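Local coordinates for protein putative phosphatase (Clostridium difficile, PDB 3SD7) that probably acts as a haloacid dehalogenase-type hydrolase that removes phosphate groups from its substrates, at residues 155-160 and 169-174; 53-58 and 77-82; 215-220 and 226-231. One frame throughout, in Å; residues are numbered along the deposited sequence. Where two conformers were deposited one is given.

From the N terminus, the chain first folds back in interaction 2, where helix 75-82 returns to helix 44-57 and the contact closes the 18 residues between 53-58 and 77-82. Interaction 1 comes next, closing the eight residues between 155-160 and 169-174. Interaction 3 is last and shortest, with five residues between segments 215-220 and 226-231, three of them still helix 217-223. The three loops follow in series, none nesting or crossing. Interactions 1 and 3 reach the two outermost strands of the same parallel sheet, their centres about 22 Å apart. Interaction 2 lies in the helical insertion between strands 31-34 and 128-133, with its centre about 30 Å from interaction 1.

Interaction 1: residues 155-160 and 169-174; sequences YIAGSN and NEVIQY
A157 carries the strand's side of the contact: its CB points to the helix and lodges between V171 and Y174. The tight side is V171. Its CG2 sits 3.5 Å from A157 CB and only 3.2 Å from A157 O, so one methyl meets both the side chain and the carbonyl oxygen. That methyl reaches the strand because it stands anti to the V171 backbone N, while CG1 takes the other branch (chi1 67°). Both residues are buried, and the contact between them is purely apolar on the side-chain level.

The Y174 side is looser. A157 CB comes to the ring edge, near the ring plane, 3.8 Å from Y174 CD2. Y174 itself is exposed, so this is the solvent side of the contact.

The axes of strand 155-159 and helical segment 169-174 run roughly antiparallel, at 155°, with 8.4 Å at closest approach. The strand is an outermost one of the parallel sheet and pairs with strand 128-133 through backbone bonds of A157 with V131 and T133. The helix packs over that pair: V171 and I172 both reach A132, and I172 also meets I203 of helix 194-203.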
# COMPACT_ATOMS: atom_id res chain seq x y z
N TYR A 155 15.36 -2.15 -0.26
CA TYR A 155 14.76 -2.65 0.97
C TYR A 155 13.26 -2.57 0.85
O TYR A 155 12.71 -1.65 0.20
CB TYR A 155 15.23 -1.85 2.18
CG TYR A 155 16.70 -1.92 2.44
CD1 TYR A 155 17.32 -3.12 2.74
CD2 TYR A 155 17.48 -0.79 2.36
CE1 TYR A 155 18.69 -3.18 2.98
CE2 TYR A 155 18.83 -0.82 2.58
CZ TYR A 155 19.44 -2.01 2.89
OH TYR A 155 20.79 -2.07 3.09
N ILE A 156 12.59 -3.51 1.51
CA ILE A 156 11.13 -3.59 1.53
C ILE A 156 10.78 -3.76 2.99
O ILE A 156 11.25 -4.72 3.64
CB ILE A 156 10.61 -4.77 0.70
CG1 ILE A 156 10.90 -4.56 -0.80
CG2 ILE A 156 9.10 -5.02 0.96
CD1 ILE A 156 10.83 -5.87 -1.64
N ALA A 157 10.01 -2.80 3.52
CA ALA A 157 9.60 -2.77 4.92
C ALA A 157 8.09 -2.61 5.08
O ALA A 157 7.51 -1.62 4.64
CB ALA A 157 10.29 -1.64 5.65
N GLY A 158 7.49 -3.60 5.73
CA GLY A 158 6.08 -3.60 6.08
C GLY A 158 5.92 -3.91 7.55
O GLY A 158 6.84 -3.73 8.37
N SER A 159 4.73 -4.37 7.91
CA SER A 159 4.43 -4.73 9.27
C SER A 159 4.68 -6.23 9.49
O SER A 159 4.98 -6.98 8.56
CB SER A 159 2.98 -4.38 9.59
OG SER A 159 2.10 -5.00 8.68
N ASN A 160 4.56 -6.66 10.73
CA ASN A 160 4.74 -8.07 11.04
C ASN A 160 3.43 -8.80 10.83
O ASN A 160 2.36 -8.20 11.00
CB ASN A 160 5.24 -8.24 12.47
CG ASN A 160 6.69 -7.84 12.63
OD1 ASN A 160 7.43 -7.67 11.64
ND2 ASN A 160 7.12 -7.70 13.88
N ASN A 169 5.07 6.70 9.60
CA ASN A 169 6.33 7.39 9.97
C ASN A 169 7.37 6.38 10.48
O ASN A 169 8.57 6.51 10.21
CB ASN A 169 6.11 8.48 11.01
CG ASN A 169 5.82 7.93 12.38
OD1 ASN A 169 4.70 7.51 12.68
ND2 ASN A 169 6.84 7.91 13.22
N GLU A 170 6.91 5.34 11.16
CA GLU A 170 7.82 4.34 11.73
C GLU A 170 8.49 3.48 10.68
O GLU A 170 9.68 3.19 10.77
CB GLU A 170 7.07 3.45 12.72
CG GLU A 170 6.49 4.22 13.87
CD GLU A 170 6.00 3.31 14.97
OE1 GLU A 170 5.98 2.07 14.75
OE2 GLU A 170 5.63 3.83 16.04
N VAL A 171 7.72 3.07 9.68
CA VAL A 171 8.27 2.24 8.64
C VAL A 171 9.16 3.09 7.68
O VAL A 171 10.19 2.63 7.22
CB VAL A 171 7.16 1.40 7.96
CG1 VAL A 171 6.18 2.25 7.17
CG2 VAL A 171 7.76 0.37 7.12
N ILE A 172 8.78 4.35 7.44
CA ILE A 172 9.59 5.27 6.65
C ILE A 172 10.93 5.50 7.33
O ILE A 172 11.98 5.37 6.71
CB ILE A 172 8.88 6.65 6.44
CG1 ILE A 172 7.65 6.47 5.55
CG2 ILE A 172 9.84 7.64 5.80
CD1 ILE A 172 6.76 7.73 5.44
N GLN A 173 10.91 5.80 8.62
CA GLN A 173 12.15 6.01 9.34
C GLN A 173 13.02 4.75 9.33
O GLN A 173 14.23 4.84 9.15
CB GLN A 173 11.88 6.40 10.79
CG GLN A 173 13.14 6.77 11.54
CD GLN A 173 13.80 8.03 10.99
OE1 GLN A 173 14.93 8.00 10.50
NE2 GLN A 173 13.07 9.12 11.01
N TYR A 174 12.40 3.60 9.54
CA TYR A 174 13.14 2.33 9.55
C TYR A 174 13.91 2.12 8.25
O TYR A 174 15.08 1.80 8.25
CB TYR A 174 12.19 1.13 9.81
CG TYR A 174 12.88 -0.22 9.66
CD1 TYR A 174 13.73 -0.71 10.64
CD2 TYR A 174 12.70 -0.99 8.53
CE1 TYR A 174 14.38 -1.95 10.48
CE2 TYR A 174 13.34 -2.21 8.37
CZ TYR A 174 14.17 -2.68 9.33
OH TYR A 174 14.79 -3.91 9.14

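Interaction 2: residues 53-58 and 77-82; sequences YSLNSF and DTFKEY
S54 and L55 meet F79 inside the helical cap, the insertion that follows the first strand of the core in many haloacid dehalogenase-type hydrolases; here it probably includes helices 44-57, 75-82 and 87-105. The contact joins the last turns of helix 44-57 to the middle of helix 75-82, with F79 reaching across from one to the other. The nearest alpha carbons, those of L55 and F79, are 8.9 Å apart, so the phenyl ring has to bridge the gap.

F79 uses the far part of its ring. L55 CD2 approaches the edge, near the ring plane, at 4.0 Å from F79 CE1, and the two side chains cross obliquely. L55 gets there by extension rather than by aim: its CB does not point at the other helix, but the CG-CD2 branch swings in. S54 comes from beside it, with OG 3.8 Å from F79 CZ at an oblique angle to the ring. That hydroxyl already has a partner in the backbone O of A93 on helix 87-105, so the third helix is stitched to the same spot. A chi1 of -178° turns S54 OG away from its own backbone N, to where it meets both F79 and A93 O. All three touching residues are buried. L55 also rests on I60 and Y83, and F79 is paired through its backbone with F85.

Helix 75-82 is widened by a pi-type turn at 78-82. F58, following helix 44-57, has its ring edge at S54 OG, in plane, and S57 OG lies 3.1 Å above the plane of the F58 ring, offset toward its rim. S57 OG also donates to S54 O at 2.6 Å, on a lone pair in the carbonyl plane, with a C=O...donor angle of 144°.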
# COMPACT_ATOMS: atom_id res chain seq x y z
N TYR A 53 -15.54 -14.98 0.71
CA TYR A 53 -15.36 -16.34 1.22
C TYR A 53 -15.75 -16.42 2.69
O TYR A 53 -16.39 -17.40 3.12
CB TYR A 53 -13.90 -16.77 1.02
CG TYR A 53 -13.55 -18.10 1.66
CD1 TYR A 53 -13.86 -19.30 1.02
CD2 TYR A 53 -12.88 -18.15 2.88
CE1 TYR A 53 -13.53 -20.51 1.59
CE2 TYR A 53 -12.53 -19.38 3.46
CZ TYR A 53 -12.87 -20.55 2.81
OH TYR A 53 -12.54 -21.76 3.37
N SER A 54 -15.38 -15.41 3.47
CA SER A 54 -15.70 -15.38 4.89
C SER A 54 -17.21 -15.27 5.04
O SER A 54 -17.83 -16.12 5.69
CB SER A 54 -14.98 -14.25 5.60
OG SER A 54 -15.27 -14.28 6.99
N LEU A 55 -17.81 -14.25 4.42
CA LEU A 55 -19.28 -14.07 4.48
C LEU A 55 -20.00 -15.37 4.09
O LEU A 55 -20.99 -15.76 4.74
CB LEU A 55 -19.72 -12.92 3.57
CG LEU A 55 -19.30 -11.53 4.05
CD1 LEU A 55 -19.60 -10.47 3.00
CD2 LEU A 55 -19.97 -11.19 5.38
N ASN A 56 -19.52 -16.02 3.04
CA ASN A 56 -20.09 -17.31 2.61
C ASN A 56 -20.07 -18.35 3.72
O ASN A 56 -21.04 -19.11 3.86
CB ASN A 56 -19.37 -17.85 1.37
CG ASN A 56 -20.14 -17.58 0.09
OD1 ASN A 56 -21.22 -18.16 -0.12
ND2 ASN A 56 -19.57 -16.78 -0.80
N SER A 57 -19.00 -18.38 4.51
CA SER A 57 -18.89 -19.36 5.59
C SER A 57 -20.05 -19.23 6.58
O SER A 57 -20.37 -20.18 7.29
CB SER A 57 -17.55 -19.23 6.33
OG SER A 57 -17.57 -18.16 7.25
N PHE A 58 -20.67 -18.05 6.64
CA PHE A 58 -21.81 -17.82 7.52
C PHE A 58 -23.12 -17.77 6.73
O PHE A 58 -24.16 -17.34 7.26
CB PHE A 58 -21.63 -16.52 8.31
CG PHE A 58 -20.34 -16.45 9.06
CD1 PHE A 58 -20.20 -17.05 10.30
CD2 PHE A 58 -19.25 -15.78 8.52
CE1 PHE A 58 -19.00 -16.98 10.99
CE2 PHE A 58 -18.06 -15.71 9.21
CZ PHE A 58 -17.93 -16.30 10.44
N ASP A 77 -14.36 -3.48 11.75
CA ASP A 77 -15.39 -2.48 11.41
C ASP A 77 -16.37 -3.08 10.40
O ASP A 77 -17.59 -2.94 10.55
CB ASP A 77 -14.78 -1.20 10.84
CG ASP A 77 -14.12 -0.34 11.89
OD1 ASP A 77 -14.23 -0.67 13.10
OD2 ASP A 77 -13.50 0.69 11.51
N THR A 78 -15.84 -3.75 9.39
CA THR A 78 -16.68 -4.34 8.37
C THR A 78 -17.63 -5.38 8.95
O THR A 78 -18.84 -5.26 8.79
CB THR A 78 -15.85 -4.96 7.25
OG1 THR A 78 -15.10 -3.93 6.61
CG2 THR A 78 -16.74 -5.65 6.22
N PHE A 79 -17.09 -6.38 9.64
CA PHE A 79 -17.95 -7.41 10.21
C PHE A 79 -18.82 -6.93 11.37
O PHE A 79 -19.98 -7.33 11.48
CB PHE A 79 -17.12 -8.63 10.63
CG PHE A 79 -16.43 -9.29 9.48
CD1 PHE A 79 -17.17 -9.82 8.42
CD2 PHE A 79 -15.06 -9.41 9.45
CE1 PHE A 79 -16.54 -10.43 7.34
CE2 PHE A 79 -14.43 -10.03 8.38
CZ PHE A 79 -15.17 -10.54 7.33
N LYS A 80 -18.29 -6.03 12.20
CA LYS A 80 -19.02 -5.54 13.37
C LYS A 80 -19.98 -4.38 13.03
O LYS A 80 -21.16 -4.45 13.36
CB LYS A 80 -18.01 -5.16 14.48
CG LYS A 80 -18.55 -4.98 15.89
CD LYS A 80 -19.22 -3.63 16.10
CE LYS A 80 -19.57 -3.43 17.57
NZ LYS A 80 -20.23 -2.11 17.79
N GLU A 81 -19.50 -3.35 12.34
CA GLU A 81 -20.36 -2.20 12.02
C GLU A 81 -21.29 -2.40 10.82
O GLU A 81 -22.40 -1.86 10.82
CB GLU A 81 -19.55 -0.91 11.82
CG GLU A 81 -18.65 -0.53 13.00
CD GLU A 81 -18.21 0.95 12.96
OE1 GLU A 81 -16.99 1.20 13.03
OE2 GLU A 81 -19.08 1.86 12.87
N TYR A 82 -20.86 -3.14 9.81
CA TYR A 82 -21.69 -3.34 8.62
C TYR A 82 -22.53 -4.60 8.74
O TYR A 82 -23.74 -4.56 8.55
CB TYR A 82 -20.84 -3.41 7.35
CG TYR A 82 -21.65 -3.31 6.08
CD1 TYR A 82 -21.80 -2.08 5.43
CD2 TYR A 82 -22.29 -4.42 5.55
CE1 TYR A 82 -22.56 -1.97 4.27
CE2 TYR A 82 -23.06 -4.32 4.39
CZ TYR A 82 -23.19 -3.09 3.76
OH TYR A 82 -23.93 -3.00 2.61

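Interaction 3: residues 215-220 and 226-231; sequences GSFEEI and TYIVEN
The apolar part of this contact is I228 set against F217 and I220. I228 CG1 lies 4.0 Å from I220 CG2, the isoleucines lying alongside one another and pointing opposite ways. I220's CB faces the strand but its CD1 end turns off, leaving CG2 to make the contact. I228 CD1 reaches 4.2 Å from F217 CE1; there the two side chains run roughly perpendicular, and the methyl meets the ring obliquely. An extended I228 (chi2 174°) is what carries CD1 out as far as the phenyl group. I220 is buried, whereas F217 and I228 are exposed.

Hydrogen bonds act within the helical segment. S216 is the N-cap: its OG accepts from E219 N at 2.9 Å, with a nearly straight N-H...O angle of 163°. I220 N bonds to S216 O, also at 2.9 Å, fixing the first turn that carries both F217 and I220.

The charged group is E219, whose OE2 pairs with R193 NE in a salt bridge and also accepts from K194 N, tying the helix start to the chain beside the sodium ligand D192.

On the strand, Y227 and V229 turn to I238 of helix 235-239 while I228 faces helix 217-223. The whole belongs to a beta-alpha-beta unit, strand 206-210, helix 217-223, strand 227-229, at one edge of the parallel, Rossmann-like sheet of this family.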
# COMPACT_ATOMS: atom_id res chain seq x y z
N GLY A 215 -7.10 6.82 -2.37
CA GLY A 215 -7.33 8.15 -1.81
C GLY A 215 -8.02 9.05 -2.81
O GLY A 215 -7.61 9.14 -3.98
N SER A 216 -9.05 9.76 -2.35
CA SER A 216 -9.71 10.75 -3.16
C SER A 216 -8.90 12.04 -3.30
O SER A 216 -8.03 12.32 -2.49
CB SER A 216 -11.03 11.13 -2.51
OG SER A 216 -10.81 11.77 -1.26
N PHE A 217 -9.23 12.82 -4.33
CA PHE A 217 -8.62 14.14 -4.45
C PHE A 217 -8.87 14.98 -3.19
O PHE A 217 -7.98 15.67 -2.71
CB PHE A 217 -9.12 14.89 -5.67
CG PHE A 217 -8.56 16.29 -5.75
CD1 PHE A 217 -7.25 16.51 -6.15
CD2 PHE A 217 -9.33 17.38 -5.37
CE1 PHE A 217 -6.74 17.81 -6.20
CE2 PHE A 217 -8.83 18.66 -5.41
CZ PHE A 217 -7.52 18.87 -5.84
N GLU A 218 -10.07 14.87 -2.64
CA GLU A 218 -10.40 15.59 -1.42
C GLU A 218 -9.40 15.24 -0.32
O GLU A 218 -8.83 16.13 0.29
CB GLU A 218 -11.84 15.27 -0.97
CG GLU A 218 -12.31 15.97 0.25
CD GLU A 218 -13.78 15.65 0.57
OE1 GLU A 218 -14.33 14.66 0.04
OE2 GLU A 218 -14.34 16.33 1.36
N GLU A 219 -9.19 13.95 -0.11
CA GLU A 219 -8.27 13.49 0.93
C GLU A 219 -6.84 13.91 0.67
O GLU A 219 -6.17 14.44 1.55
CB GLU A 219 -8.35 11.96 1.06
CG GLU A 219 -7.33 11.41 2.06
CD GLU A 219 -7.42 9.93 2.21
OE1 GLU A 219 -8.51 9.44 2.57
OE2 GLU A 219 -6.42 9.25 1.98
N ILE A 220 -6.37 13.65 -0.54
CA ILE A 220 -4.99 13.92 -0.89
C ILE A 220 -4.71 15.43 -0.85
O ILE A 220 -3.74 15.86 -0.20
CB ILE A 220 -4.63 13.31 -2.26
CG1 ILE A 220 -4.70 11.77 -2.20
CG2 ILE A 220 -3.23 13.81 -2.71
CD1 ILE A 220 -3.73 11.10 -1.16
N THR A 226 3.71 17.41 -1.47
CA THR A 226 4.56 18.29 -2.27
C THR A 226 4.03 18.34 -3.69
O THR A 226 4.03 19.41 -4.31
CB THR A 226 6.01 17.82 -2.26
OG1 THR A 226 6.37 17.44 -0.93
CG2 THR A 226 6.95 18.93 -2.79
N TYR A 227 3.56 17.20 -4.18
CA TYR A 227 3.02 17.07 -5.52
C TYR A 227 1.82 16.13 -5.54
O TYR A 227 1.72 15.22 -4.71
CB TYR A 227 4.07 16.45 -6.45
CG TYR A 227 5.46 17.05 -6.35
CD1 TYR A 227 5.82 18.17 -7.08
CD2 TYR A 227 6.42 16.46 -5.53
CE1 TYR A 227 7.11 18.70 -6.98
CE2 TYR A 227 7.70 16.98 -5.43
CZ TYR A 227 8.04 18.09 -6.14
OH TYR A 227 9.33 18.59 -6.01
N ILE A 228 0.93 16.35 -6.51
CA ILE A 228 -0.20 15.48 -6.76
C ILE A 228 -0.12 14.96 -8.21
O ILE A 228 0.10 15.77 -9.14
CB ILE A 228 -1.52 16.22 -6.52
CG1 ILE A 228 -1.63 16.62 -5.04
CG2 ILE A 228 -2.74 15.38 -6.92
CD1 ILE A 228 -2.83 17.48 -4.72
N VAL A 229 -0.31 13.65 -8.41
CA VAL A 229 -0.36 13.08 -9.77
C VAL A 229 -1.62 12.24 -10.02
O VAL A 229 -2.10 11.55 -9.10
CB VAL A 229 0.90 12.25 -10.11
CG1 VAL A 229 2.12 13.12 -9.97
CG2 VAL A 229 1.00 11.03 -9.22
N GLU A 230 -2.17 12.33 -11.23
CA GLU A 230 -3.35 11.56 -11.60
C GLU A 230 -3.04 10.13 -12.01
O GLU A 230 -3.81 9.22 -11.74
CB GLU A 230 -4.13 12.26 -12.75
CG GLU A 230 -5.14 13.31 -12.32
CD GLU A 230 -6.47 12.72 -11.81
OE1 GLU A 230 -6.49 11.57 -11.30
OE2 GLU A 230 -7.51 13.42 -11.92
N ASN A 231 -1.88 9.92 -12.63
CA ASN A 231 -1.55 8.63 -13.17
C ASN A 231 -0.09 8.27 -12.96
O ASN A 231 0.72 9.10 -12.55
CB ASN A 231 -1.91 8.61 -14.66
CG ASN A 231 -1.36 9.79 -15.39
OD1 ASN A 231 -0.16 10.04 -15.37
ND2 ASN A 231 -2.24 10.55 -16.07